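Local coordinates for (2Z,6E)-hedycaryol synthase (Kitasatospora setae, PDB 4MC3), which catalyses the magnesium-dependent 1,11-cyclization of (2E,6E)-farnesyl diphosphate to the sesquiterpene alcohol (2Z,6E)-hedycaryol, with release of diphosphate, at residues N221-V226 and N237-I242; T154-L159 and D169-R174; L190-F195 and V293-N298; P14-P19 and W60-L65; G144-F149 and M181-D186. All coordinates share one frame; numbering follows the deposited sequence.

The five contacts tie together parts of one all-helical class I terpene synthase domain. Along the chain, interaction 4 closes first; interaction 2 is nested inside the loop closed by interaction 5, and interaction 1 inside that of interaction 3. Interactions 2 and 5 share helix 136-160 and pair it with the successive helices 168-178 and 181-188, their centres about 16 Å apart. Interactions 1 and 2 meet through Y171 and D222, a residue of the NSE motif, which probably binds magnesium. Across the chain's centre from interaction 2, interactions 3 and 4 lie about 12 Å apart, centre to centre, and share a salt bridge between R62 and D294. Interaction 5, the most central, supplies F149 and M181 to the nerolidol pocket.

Interaction 1: N221-V226 and N237-I242; sequences NDVFSV and NAVTII
OD2 of D222 takes the backbone N-H of A238 at 2.9 Å, nearly straight (169°) and from above the carboxylate plane. The same oxygen also bonds the hydroxyl of Y171, while OD1 makes a salt bridge with R175, which probably binds the substrate. N237 works in two directions. Its ND2 donates to the backbone O of D222 at 2.9 Å, close to its own amide plane, and its OD1 accepts from V239 N at 2.9 Å, which makes N237 the N-cap of helix 238-246. Residues 221-226 belong to the NSE motif at the end of helix 204-225, where N221 and S225 probably bind magnesium; S225 OG donates to N221 O one turn back. Beyond the polar atoms, V239 packs on two valines. Its CG2 lies 4.1 Å from V223 CG2, the two side chains crossing at about a right angle, and its CB is 3.9 Å from V226 CG2. That V226 methyl also sits 3.6 Å from T240 OG1.

Interaction 2: T154-L159 and D169-R174; sequences TTEAGL and DDYLDR
R174 NE donates to E156 OE2 at 3.0 Å in a salt bridge between helices 136-160 and 168-178, whose local axes run at 156° and approach to 11.9 Å. Long side chains cover that distance: R174 is extended from CG to NE, and E156 is extended past CG. The oxygen lies in the guanidinium plane and is met on its anti lone pair, with the carboxylate turned 82° from that plane. NE makes the one hydrogen bond between the two side chains. The other carboxylate oxygen, OE1, is taken by the hydroxyl of Y234, which leaves both oxygens of this buried glutamate with a partner. The guanidinium has an atom over each face, both offset toward the rim: the CD1 methyl of L159 comes in tip to tip on one, 3.3 Å from R174 NH2, and the CA of Y171 lies over the opposite face. T155 CG2 touches the aliphatic part at R174 CD, 3.8 Å away. At the edge of its ring, Y171 has E156 OE2 4.2 Å from CE1, while its hydroxyl bonds D222. With opposite charges paired in a buried place, the bridge probably helps keep both E156 and R174 ionised.

Interaction 3: L190-F195 and V293-N298; sequences LRLPIF and VDYAAN
R191 starts with CG wedged between its backbone N and carbonyl carbon (chi1 64°) and bends again at chi2 (91°), while D294 holds CG anti to its own N; the two charged ends meet between the 190-195 loop and helix 286-309. The guanidinium grips end-on, NH1 at 2.8 Å and NH2 at 3.1 Å, both to D294 OD2. That oxygen lies in the guanidinium plane but is approached from one face of the carboxylate. L192 CD2 covers the centre of a guanidinium face and also touches D294 CB at 4.1 Å; its other methyl, CD1, rests 4.2 Å from Y295 CB. R191 NE is paired with D188, and R62 adds a second salt bridge to D294 OD2. A leucine in place of R191 would probably leave D188 without this mate and D294 held by R62 but freer to turn. One carboxylate oxygen thus serves two arginines, a concentration of charge that is likely to keep D294 ionised.

Interaction 4: P14-P19 and W60-L65; sequences PLECNP and WPRADL
P61, E16 and N18 bury the most surface here. E16 lays its CB on the proline ring, 3.6 Å from P61 CB, then extends its carboxylate to R62. The two flat groups are nearly coplanar, 4° apart, and meet side-on: R62 NE donates to E16 OE1 at 2.8 Å and R62 NH2 to E16 OE2 at 2.9 Å, each bond almost straight and each on a syn lone pair. An alanine at E16 would probably leave this side of R62 without its charge partner and the arginine freer to swing. N18 holds the type I turn W60-A63 with one nitrogen: ND2 donates to W60 O at 2.8 Å, in plane with that carbonyl, and to A63 O at 2.9 Å. OD1 of N18 accepts from H20 N. N18 also points its CA-H at P61 O, 3.4 Å from CA to O. The turn links helix 52-59 to helix 65-84, and the loop 14-19 runs over it into helix 21-35, with R62 also bridging to D294 of helix 286-309.

Interaction 5: G144-F149 and M181-D186; sequences GHFEAF and MPWLWD
W183 meets two phenylalanines of helix 136-160, one over its face and one at its edge. F146 turns its edge to the indole face, CD1 3.6 Å from W183 CD2, with planes 75° apart. The indole in turn points its own edge at the face of F149, NE1 3.5 Å from F149 CG. Both are T-shaped pairs; chi1 of 65° sets W183 CG between the backbone N and the carbonyl carbon, and the indole extends from there toward both rings. The less enclosed part lies at H145, which is partly exposed, where the contact is polar. H145 ND1 donates to D186 OD2 at 2.6 Å, in the ring plane and onto the syn lone pair, while P182 CB lies over the imidazole face, 3.9 Å from its centroid, as a CH-pi contact. The local axes run at 151° and close to 8.3 Å. F146 also meets W74 of helix 65-84 edge-to-face. This aromatic cluster backs the cyclization pocket of a class I terpene synthase: F149 and M181 touch the bound nerolidol, and F149 is important for stabilizing the cation at C-11.

Interaction 1: N221-V226 and N237-I242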
# COMPACT_ATOMS: atom_id res chain seq x y z
N ASN A 221 4.68 -6.38 -8.86
CA ASN A 221 3.45 -5.92 -9.54
C ASN A 221 3.77 -5.42 -10.95
O ASN A 221 3.09 -5.79 -11.89
CB ASN A 221 2.66 -4.89 -8.72
CG ASN A 221 1.44 -4.31 -9.44
OD1 ASN A 221 1.56 -3.38 -10.24
ND2 ASN A 221 0.26 -4.83 -9.12
N ASP A 222 4.83 -4.63 -11.11
CA ASP A 222 5.19 -4.06 -12.41
C ASP A 222 5.48 -5.19 -13.41
O ASP A 222 5.07 -5.12 -14.57
CB ASP A 222 6.40 -3.13 -12.31
CG ASP A 222 6.10 -1.78 -11.72
OD1 ASP A 222 4.98 -1.49 -11.28
OD2 ASP A 222 7.06 -0.94 -11.70
N VAL A 223 6.21 -6.20 -12.97
CA VAL A 223 6.57 -7.31 -13.85
C VAL A 223 5.32 -8.08 -14.31
O VAL A 223 5.20 -8.41 -15.51
CB VAL A 223 7.60 -8.25 -13.20
CG1 VAL A 223 7.81 -9.52 -14.02
CG2 VAL A 223 8.93 -7.53 -12.98
N PHE A 224 4.43 -8.36 -13.37
CA PHE A 224 3.13 -9.00 -13.70
C PHE A 224 2.15 -8.13 -14.50
O PHE A 224 1.23 -8.66 -15.09
CB PHE A 224 2.45 -9.58 -12.45
CG PHE A 224 3.09 -10.85 -11.94
CD1 PHE A 224 3.95 -10.86 -10.86
CD2 PHE A 224 2.82 -12.07 -12.57
CE1 PHE A 224 4.54 -12.05 -10.40
CE2 PHE A 224 3.41 -13.26 -12.13
CZ PHE A 224 4.27 -13.24 -11.04
N SER A 225 2.36 -6.82 -14.50
CA SER A 225 1.50 -5.84 -15.13
C SER A 225 1.94 -5.46 -16.54
O SER A 225 1.14 -4.89 -17.29
CB SER A 225 1.50 -4.54 -14.29
OG SER A 225 0.71 -4.68 -13.16
N VAL A 226 3.18 -5.76 -16.91
CA VAL A 226 3.77 -5.13 -18.11
C VAL A 226 3.25 -5.80 -19.36
O VAL A 226 2.56 -5.16 -20.15
CB VAL A 226 5.31 -5.12 -18.05
CG1 VAL A 226 5.89 -6.49 -18.32
CG2 VAL A 226 5.89 -4.08 -18.99
N ASN A 237 6.08 2.12 -15.22
CA ASN A 237 6.37 0.71 -14.95
C ASN A 237 7.87 0.61 -15.07
O ASN A 237 8.45 1.04 -16.06
CB ASN A 237 5.65 -0.17 -15.95
CG ASN A 237 5.83 -1.65 -15.70
OD1 ASN A 237 6.93 -2.17 -15.75
ND2 ASN A 237 4.70 -2.35 -15.48
N ALA A 238 8.50 0.01 -14.09
CA ALA A 238 9.95 -0.05 -14.05
C ALA A 238 10.50 -0.82 -15.26
O ALA A 238 11.58 -0.51 -15.75
CB ALA A 238 10.43 -0.70 -12.76
N VAL A 239 9.80 -1.85 -15.69
CA VAL A 239 10.25 -2.63 -16.84
C VAL A 239 10.36 -1.74 -18.07
O VAL A 239 11.39 -1.68 -18.75
CB VAL A 239 9.34 -3.81 -17.12
CG1 VAL A 239 9.83 -4.54 -18.37
CG2 VAL A 239 9.30 -4.77 -15.95
N THR A 240 9.28 -1.05 -18.33
CA THR A 240 9.20 -0.13 -19.47
C THR A 240 10.23 0.98 -19.38
O THR A 240 10.82 1.35 -20.38
CB THR A 240 7.77 0.46 -19.55
OG1 THR A 240 6.87 -0.65 -19.60
CG2 THR A 240 7.59 1.35 -20.75
N ILE A 241 10.40 1.55 -18.20
CA ILE A 241 11.32 2.65 -17.99
C ILE A 241 12.75 2.22 -18.35
O ILE A 241 13.48 2.98 -19.01
CB ILE A 241 11.22 3.19 -16.57
CG1 ILE A 241 9.89 3.97 -16.41
CG2 ILE A 241 12.40 4.07 -16.22
CD1 ILE A 241 9.47 4.25 -14.97
N ILE A 242 13.15 1.06 -17.89
CA ILE A 242 14.50 0.51 -18.19
C ILE A 242 14.62 0.20 -19.69
O ILE A 242 15.59 0.62 -20.34
CB ILE A 242 14.83 -0.71 -17.32
CG1 ILE A 242 14.94 -0.27 -15.84
CG2 ILE A 242 16.11 -1.42 -17.80
CD1 ILE A 242 15.00 -1.41 -14.85

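Interaction 2: T154-L159 and D169-R174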
# COMPACT_ATOMS: atom_id res chain seq x y z
N THR A 154 -1.96 12.65 -9.84
CA THR A 154 -1.65 13.93 -10.45
C THR A 154 -0.21 13.96 -10.97
O THR A 154 0.01 14.40 -12.07
CB THR A 154 -1.82 15.03 -9.41
OG1 THR A 154 -3.20 15.07 -8.99
CG2 THR A 154 -1.35 16.32 -9.92
N THR A 155 0.77 13.48 -10.19
CA THR A 155 2.16 13.42 -10.67
C THR A 155 2.33 12.69 -12.00
O THR A 155 2.99 13.20 -12.95
CB THR A 155 3.05 12.77 -9.62
OG1 THR A 155 2.97 13.57 -8.44
CG2 THR A 155 4.53 12.72 -10.12
N GLU A 156 1.74 11.51 -12.10
CA GLU A 156 1.93 10.74 -13.30
C GLU A 156 1.28 11.41 -14.51
O GLU A 156 1.85 11.40 -15.59
CB GLU A 156 1.49 9.29 -13.04
CG GLU A 156 2.41 8.68 -11.96
CD GLU A 156 2.41 7.17 -11.86
OE1 GLU A 156 1.37 6.58 -12.26
OE2 GLU A 156 3.45 6.58 -11.35
N ALA A 157 0.13 12.07 -14.32
CA ALA A 157 -0.53 12.75 -15.43
C ALA A 157 0.36 13.92 -15.92
O ALA A 157 0.44 14.18 -17.11
CB ALA A 157 -1.92 13.22 -15.04
N GLY A 158 1.03 14.59 -14.98
CA GLY A 158 1.94 15.72 -15.30
C GLY A 158 3.12 15.27 -16.12
O GLY A 158 3.48 15.89 -17.12
N LEU A 159 3.73 14.18 -15.68
CA LEU A 159 4.82 13.52 -16.41
C LEU A 159 4.44 13.08 -17.81
O LEU A 159 5.28 13.15 -18.73
CB LEU A 159 5.36 12.34 -15.60
CG LEU A 159 6.17 12.81 -14.37
CD1 LEU A 159 6.52 11.66 -13.47
CD2 LEU A 159 7.45 13.59 -14.72
N ASP A 169 14.76 6.52 -10.81
CA ASP A 169 14.88 6.87 -9.40
C ASP A 169 13.66 7.68 -8.93
O ASP A 169 13.08 7.37 -7.88
CB ASP A 169 16.21 7.56 -9.02
CG ASP A 169 16.54 8.79 -9.85
OD1 ASP A 169 15.79 9.23 -10.74
OD2 ASP A 169 17.63 9.34 -9.61
N ASP A 170 13.24 8.64 -9.73
CA ASP A 170 12.07 9.43 -9.36
C ASP A 170 10.82 8.55 -9.40
O ASP A 170 9.89 8.71 -8.56
CB ASP A 170 11.88 10.59 -10.33
CG ASP A 170 12.95 11.67 -10.18
OD1 ASP A 170 13.70 11.69 -9.19
OD2 ASP A 170 13.09 12.47 -11.11
N TYR A 171 10.74 7.65 -10.38
CA TYR A 171 9.63 6.67 -10.43
C TYR A 171 9.55 5.89 -9.13
O TYR A 171 8.46 5.76 -8.52
CB TYR A 171 9.72 5.75 -11.64
CG TYR A 171 8.74 4.57 -11.59
CD1 TYR A 171 7.40 4.74 -11.81
CD2 TYR A 171 9.17 3.30 -11.27
CE1 TYR A 171 6.53 3.69 -11.76
CE2 TYR A 171 8.31 2.23 -11.22
CZ TYR A 171 6.97 2.43 -11.48
OH TYR A 171 6.08 1.39 -11.41
N LEU A 172 10.68 5.35 -8.65
CA LEU A 172 10.59 4.53 -7.43
C LEU A 172 10.17 5.36 -6.21
O LEU A 172 9.47 4.89 -5.32
CB LEU A 172 11.91 3.79 -7.13
CG LEU A 172 12.42 2.82 -8.18
CD1 LEU A 172 13.76 2.18 -7.75
CD2 LEU A 172 11.39 1.75 -8.43
N ASP A 173 10.58 6.61 -6.18
CA ASP A 173 10.25 7.50 -5.07
C ASP A 173 8.74 7.67 -4.99
O ASP A 173 8.20 7.73 -3.87
CB ASP A 173 10.88 8.86 -5.27
CG ASP A 173 12.36 8.91 -4.93
OD1 ASP A 173 12.89 7.98 -4.29
OD2 ASP A 173 12.98 9.97 -5.19
N ARG A 174 8.06 7.76 -6.12
CA ARG A 174 6.58 7.86 -6.16
C ARG A 174 5.87 6.51 -6.09
O ARG A 174 4.78 6.38 -5.43
CB ARG A 174 6.08 8.71 -7.29
CG ARG A 174 6.13 8.10 -8.62
CD ARG A 174 5.44 9.06 -9.62
NE ARG A 174 5.68 8.55 -10.93
CZ ARG A 174 6.79 8.82 -11.65
NH1 ARG A 174 6.94 8.27 -12.83
NH2 ARG A 174 7.74 9.63 -11.18

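Interaction 3: L190-F195 and V293-N298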
# COMPACT_ATOMS: atom_id res chain seq x y z
N LEU A 190 -3.76 -0.76 14.10
CA LEU A 190 -5.02 -0.87 14.80
C LEU A 190 -5.15 -2.24 15.50
O LEU A 190 -5.89 -2.35 16.49
CB LEU A 190 -6.18 -0.64 13.87
CG LEU A 190 -6.58 0.81 13.64
CD1 LEU A 190 -5.54 1.71 13.07
CD2 LEU A 190 -7.76 0.94 12.72
N ARG A 191 -4.45 -3.27 15.00
CA ARG A 191 -4.56 -4.60 15.60
C ARG A 191 -3.47 -4.93 16.61
O ARG A 191 -3.53 -5.98 17.28
CB ARG A 191 -4.66 -5.70 14.55
CG ARG A 191 -3.48 -5.91 13.66
CD ARG A 191 -2.47 -6.91 14.15
NE ARG A 191 -1.28 -6.87 13.33
CZ ARG A 191 -0.16 -7.54 13.56
NH1 ARG A 191 -0.09 -8.37 14.61
NH2 ARG A 191 0.89 -7.35 12.80
N LEU A 192 -2.49 -4.06 16.75
CA LEU A 192 -1.39 -4.26 17.68
C LEU A 192 -1.94 -3.93 19.12
O LEU A 192 -2.94 -3.27 19.26
CB LEU A 192 -0.24 -3.32 17.33
CG LEU A 192 0.40 -3.50 15.94
CD1 LEU A 192 1.45 -2.43 15.72
CD2 LEU A 192 0.98 -4.88 15.77
N PRO A 193 -1.25 -4.44 20.14
CA PRO A 193 -1.57 -4.13 21.54
C PRO A 193 -1.44 -2.65 21.84
O PRO A 193 -2.18 -2.15 22.66
CB PRO A 193 -0.52 -4.94 22.32
CG PRO A 193 -0.18 -6.07 21.40
CD PRO A 193 -0.18 -5.44 20.02
N ILE A 194 -0.59 -1.95 21.11
CA ILE A 194 -0.54 -0.52 21.23
C ILE A 194 -0.04 0.02 19.90
O ILE A 194 0.60 -0.72 19.11
CB ILE A 194 0.40 -0.05 22.34
CG1 ILE A 194 1.81 -0.56 22.07
CG2 ILE A 194 -0.24 -0.42 23.71
CD1 ILE A 194 2.77 -0.07 23.11
N PHE A 195 -0.33 1.29 19.65
CA PHE A 195 0.24 1.96 18.49
C PHE A 195 1.76 2.07 18.63
O PHE A 195 2.31 2.20 19.75
CB PHE A 195 -0.43 3.34 18.26
CG PHE A 195 -1.80 3.26 17.75
CD1 PHE A 195 -2.06 3.48 16.43
CD2 PHE A 195 -2.88 2.89 18.59
CE1 PHE A 195 -3.33 3.33 15.92
CE2 PHE A 195 -4.14 2.79 18.08
CZ PHE A 195 -4.37 2.98 16.75
N VAL A 293 8.01 -5.30 16.65
CA VAL A 293 8.46 -6.53 15.98
C VAL A 293 7.34 -7.21 15.16
O VAL A 293 7.58 -7.72 14.04
CB VAL A 293 9.04 -7.51 17.02
CG1 VAL A 293 9.31 -8.89 16.41
CG2 VAL A 293 10.30 -6.90 17.58
N ASP A 294 6.13 -7.20 15.70
CA ASP A 294 4.97 -7.80 15.04
C ASP A 294 4.65 -6.97 13.76
O ASP A 294 4.32 -7.54 12.71
CB ASP A 294 3.78 -7.84 16.00
CG ASP A 294 2.74 -8.92 15.69
OD1 ASP A 294 2.10 -9.41 16.65
OD2 ASP A 294 2.51 -9.29 14.54
N TYR A 295 4.67 -5.64 13.88
CA TYR A 295 4.44 -4.79 12.70
C TYR A 295 5.44 -5.11 11.60
O TYR A 295 5.07 -5.28 10.45
CB TYR A 295 4.57 -3.34 13.12
CG TYR A 295 4.45 -2.28 12.08
CD1 TYR A 295 3.23 -1.70 11.81
CD2 TYR A 295 5.54 -1.80 11.41
CE1 TYR A 295 3.13 -0.63 10.93
CE2 TYR A 295 5.46 -0.78 10.47
CZ TYR A 295 4.23 -0.20 10.24
OH TYR A 295 4.20 0.87 9.39
N ALA A 296 6.72 -5.21 11.93
CA ALA A 296 7.75 -5.51 10.94
C ALA A 296 7.63 -6.92 10.34
O ALA A 296 7.85 -7.14 9.13
CB ALA A 296 9.13 -5.35 11.56
N ALA A 297 7.22 -7.89 11.14
CA ALA A 297 6.91 -9.22 10.59
C ALA A 297 5.77 -9.22 9.62
O ALA A 297 5.74 -10.00 8.65
CB ALA A 297 6.64 -10.25 11.71
N ASN A 298 4.80 -8.32 9.84
CA ASN A 298 3.68 -8.20 8.91
C ASN A 298 4.11 -7.58 7.58
O ASN A 298 3.65 -7.96 6.50
CB ASN A 298 2.54 -7.35 9.54
CG ASN A 298 1.31 -7.40 8.72
OD1 ASN A 298 0.92 -6.39 8.04
ND2 ASN A 298 0.71 -8.53 8.71

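Interaction 4: P14-P19 and W60-L65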
# COMPACT_ATOMS: atom_id res chain seq x y z
N PRO A 14 6.87 -16.92 5.59
CA PRO A 14 5.67 -17.71 5.42
C PRO A 14 4.52 -16.94 4.79
O PRO A 14 4.40 -15.70 4.97
CB PRO A 14 5.34 -18.19 6.85
CG PRO A 14 6.64 -18.12 7.58
CD PRO A 14 7.37 -16.94 6.98
N LEU A 15 3.70 -17.67 4.03
CA LEU A 15 2.49 -17.14 3.45
C LEU A 15 1.38 -17.22 4.49
O LEU A 15 0.97 -18.28 4.86
CB LEU A 15 2.08 -17.87 2.17
CG LEU A 15 0.78 -17.43 1.53
CD1 LEU A 15 0.97 -16.02 0.99
CD2 LEU A 15 0.36 -18.35 0.39
N GLU A 16 0.88 -16.06 4.92
CA GLU A 16 -0.17 -15.91 5.94
C GLU A 16 -1.43 -15.24 5.34
O GLU A 16 -1.32 -14.37 4.48
CB GLU A 16 0.31 -15.04 7.11
CG GLU A 16 1.56 -15.52 7.78
CD GLU A 16 2.02 -14.63 8.91
OE1 GLU A 16 1.27 -13.82 9.49
OE2 GLU A 16 3.17 -14.82 9.31
N CYS A 17 -2.60 -15.66 5.78
CA CYS A 17 -3.85 -15.12 5.28
C CYS A 17 -4.80 -15.02 6.48
O CYS A 17 -4.76 -15.81 7.40
CB CYS A 17 -4.46 -15.97 4.17
SG CYS A 17 -5.75 -15.16 3.19
N ASN A 18 -5.62 -13.97 6.51
CA ASN A 18 -6.46 -13.78 7.66
C ASN A 18 -7.62 -14.79 7.73
O ASN A 18 -8.37 -14.93 6.77
CB ASN A 18 -7.04 -12.36 7.61
CG ASN A 18 -7.56 -11.94 8.94
OD1 ASN A 18 -8.49 -12.55 9.46
ND2 ASN A 18 -6.94 -10.93 9.56
N PRO A 19 -7.79 -15.47 8.89
CA PRO A 19 -8.88 -16.45 9.05
C PRO A 19 -10.29 -15.82 9.03
O PRO A 19 -11.31 -16.54 8.87
CB PRO A 19 -8.60 -17.03 10.43
CG PRO A 19 -7.72 -16.10 11.14
CD PRO A 19 -6.95 -15.35 10.11
N TRP A 60 -3.35 -7.78 5.97
CA TRP A 60 -3.50 -7.82 7.40
C TRP A 60 -3.81 -9.22 7.89
O TRP A 60 -4.84 -9.42 8.54
CB TRP A 60 -4.59 -6.84 7.90
CG TRP A 60 -4.38 -5.43 7.45
CD1 TRP A 60 -3.45 -4.53 7.92
CD2 TRP A 60 -5.14 -4.73 6.48
NE1 TRP A 60 -3.57 -3.34 7.24
CE2 TRP A 60 -4.60 -3.44 6.35
CE3 TRP A 60 -6.23 -5.09 5.65
CZ2 TRP A 60 -5.15 -2.51 5.49
CZ3 TRP A 60 -6.73 -4.18 4.77
CH2 TRP A 60 -6.18 -2.89 4.68
N PRO A 61 -2.90 -10.19 7.63
CA PRO A 61 -3.21 -11.57 8.04
C PRO A 61 -3.40 -11.82 9.50
O PRO A 61 -4.07 -12.78 9.87
CB PRO A 61 -2.01 -12.37 7.49
CG PRO A 61 -0.89 -11.33 7.43
CD PRO A 61 -1.62 -10.08 6.94
N ARG A 62 -2.82 -10.96 10.35
CA ARG A 62 -2.87 -11.11 11.79
C ARG A 62 -3.95 -10.27 12.47
O ARG A 62 -4.04 -10.26 13.71
CB ARG A 62 -1.50 -10.76 12.39
CG ARG A 62 -0.45 -11.73 11.80
CD ARG A 62 0.95 -11.36 12.27
NE ARG A 62 1.94 -12.29 11.70
CZ ARG A 62 3.18 -12.48 12.19
NH1 ARG A 62 3.56 -11.79 13.25
NH2 ARG A 62 4.00 -13.37 11.65
N ALA A 63 -4.69 -9.49 11.69
CA ALA A 63 -5.66 -8.62 12.30
C ALA A 63 -6.85 -9.36 12.90
O ALA A 63 -7.28 -10.40 12.40
CB ALA A 63 -6.17 -7.69 11.23
N ASP A 64 -7.43 -8.77 13.93
CA ASP A 64 -8.74 -9.15 14.40
C ASP A 64 -9.82 -8.77 13.36
O ASP A 64 -9.56 -8.01 12.42
CB ASP A 64 -8.97 -8.41 15.72
CG ASP A 64 -8.94 -6.91 15.54
OD1 ASP A 64 -7.84 -6.31 15.44
OD2 ASP A 64 -10.03 -6.33 15.49
N LEU A 65 -11.02 -9.29 13.50
CA LEU A 65 -12.10 -9.05 12.59
C LEU A 65 -12.41 -7.56 12.39
O LEU A 65 -12.60 -7.12 11.24
CB LEU A 65 -13.37 -9.74 13.10
CG LEU A 65 -14.62 -9.50 12.28
CD1 LEU A 65 -14.56 -9.92 10.83
CD2 LEU A 65 -15.80 -10.20 12.99

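Interaction 5: G144-F149 and M181-D186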
# COMPACT_ATOMS: atom_id res chain seq x y z
N GLY A 144 -0.63 11.63 5.75
CA GLY A 144 0.46 11.94 4.85
C GLY A 144 0.69 10.84 3.82
O GLY A 144 0.88 11.10 2.64
N HIS A 145 0.62 9.60 4.28
CA HIS A 145 0.78 8.46 3.36
C HIS A 145 -0.38 8.36 2.35
O HIS A 145 -0.15 8.00 1.18
CB HIS A 145 0.92 7.21 4.17
CG HIS A 145 2.21 7.08 4.91
ND1 HIS A 145 2.31 6.32 6.06
CD2 HIS A 145 3.47 7.50 4.62
CE1 HIS A 145 3.55 6.34 6.49
NE2 HIS A 145 4.27 7.06 5.64
N PHE A 146 -1.62 8.57 2.80
CA PHE A 146 -2.79 8.51 1.94
C PHE A 146 -2.79 9.64 0.92
O PHE A 146 -3.11 9.45 -0.27
CB PHE A 146 -4.05 8.39 2.76
CG PHE A 146 -5.24 7.95 1.92
CD1 PHE A 146 -5.36 6.61 1.62
CD2 PHE A 146 -6.21 8.84 1.42
CE1 PHE A 146 -6.41 6.17 0.82
CE2 PHE A 146 -7.23 8.37 0.61
CZ PHE A 146 -7.34 7.05 0.35
N GLU A 147 -2.46 10.84 1.38
CA GLU A 147 -2.34 11.99 0.48
C GLU A 147 -1.24 11.78 -0.53
O GLU A 147 -1.44 12.13 -1.69
CB GLU A 147 -2.13 13.33 1.22
CG GLU A 147 -3.38 13.78 1.96
CD GLU A 147 -3.28 15.14 2.60
OE1 GLU A 147 -2.23 15.53 3.05
OE2 GLU A 147 -4.31 15.79 2.63
N ALA A 148 -0.11 11.21 -0.12
CA ALA A 148 1.00 10.91 -1.05
C ALA A 148 0.47 9.94 -2.15
O ALA A 148 0.74 10.10 -3.31
CB ALA A 148 2.21 10.34 -0.36
N PHE A 149 -0.25 8.90 -1.74
CA PHE A 149 -0.89 7.92 -2.66
C PHE A 149 -1.79 8.68 -3.64
O PHE A 149 -1.68 8.50 -4.84
CB PHE A 149 -1.66 6.88 -1.82
CG PHE A 149 -2.61 6.07 -2.59
CD1 PHE A 149 -2.20 4.96 -3.34
CD2 PHE A 149 -3.97 6.36 -2.50
CE1 PHE A 149 -3.14 4.23 -4.05
CE2 PHE A 149 -4.87 5.65 -3.19
CZ PHE A 149 -4.49 4.61 -3.98
N MET A 181 1.06 0.60 -0.07
CA MET A 181 1.62 -0.08 1.09
C MET A 181 1.71 0.80 2.34
O MET A 181 1.20 0.43 3.40
CB MET A 181 3.00 -0.65 0.76
CG MET A 181 2.97 -2.08 0.24
SD MET A 181 1.68 -3.07 1.00
CE MET A 181 0.62 -3.40 -0.41
N PRO A 182 2.35 1.95 2.22
CA PRO A 182 2.60 2.80 3.41
C PRO A 182 1.31 3.05 4.25
O PRO A 182 1.33 2.85 5.47
CB PRO A 182 3.21 4.05 2.84
CG PRO A 182 4.00 3.51 1.69
CD PRO A 182 3.04 2.54 1.05
N TRP A 183 0.23 3.48 3.62
CA TRP A 183 -1.01 3.69 4.39
C TRP A 183 -1.70 2.41 4.79
O TRP A 183 -2.31 2.30 5.86
CB TRP A 183 -1.98 4.66 3.71
CG TRP A 183 -2.55 4.26 2.42
CD1 TRP A 183 -2.12 4.65 1.21
CD2 TRP A 183 -3.68 3.43 2.21
NE1 TRP A 183 -2.91 4.10 0.23
CE2 TRP A 183 -3.87 3.32 0.83
CE3 TRP A 183 -4.56 2.72 3.08
CZ2 TRP A 183 -4.92 2.58 0.28
CZ3 TRP A 183 -5.60 1.98 2.49
CH2 TRP A 183 -5.75 1.91 1.13
N LEU A 184 -1.56 1.36 3.96
CA LEU A 184 -2.08 0.06 4.34
C LEU A 184 -1.48 -0.44 5.62
O LEU A 184 -2.13 -0.93 6.55
CB LEU A 184 -1.94 -0.98 3.20
CG LEU A 184 -2.82 -0.67 2.01
CD1 LEU A 184 -2.35 -1.44 0.77
CD2 LEU A 184 -4.26 -1.11 2.28
N TRP A 185 -0.16 -0.38 5.70
CA TRP A 185 0.60 -0.81 6.89
C TRP A 185 0.29 0.09 8.08
O TRP A 185 0.20 -0.43 9.20
CB TRP A 185 2.08 -0.89 6.67
CG TRP A 185 2.44 -2.08 5.74
CD1 TRP A 185 1.82 -3.28 5.65
CD2 TRP A 185 3.51 -2.11 4.75
NE1 TRP A 185 2.45 -4.08 4.70
CE2 TRP A 185 3.47 -3.35 4.11
CE3 TRP A 185 4.45 -1.17 4.35
CZ2 TRP A 185 4.38 -3.71 3.08
CZ3 TRP A 185 5.39 -1.53 3.35
CH2 TRP A 185 5.32 -2.78 2.74
N ASP A 186 0.08 1.40 7.87
CA ASP A 186 -0.39 2.22 8.98
C ASP A 186 -1.63 1.60 9.65
O ASP A 186 -1.80 1.62 10.88
CB ASP A 186 -0.74 3.64 8.52
CG ASP A 186 0.48 4.47 8.10
OD1 ASP A 186 1.60 4.23 8.57
OD2 ASP A 186 0.24 5.37 7.25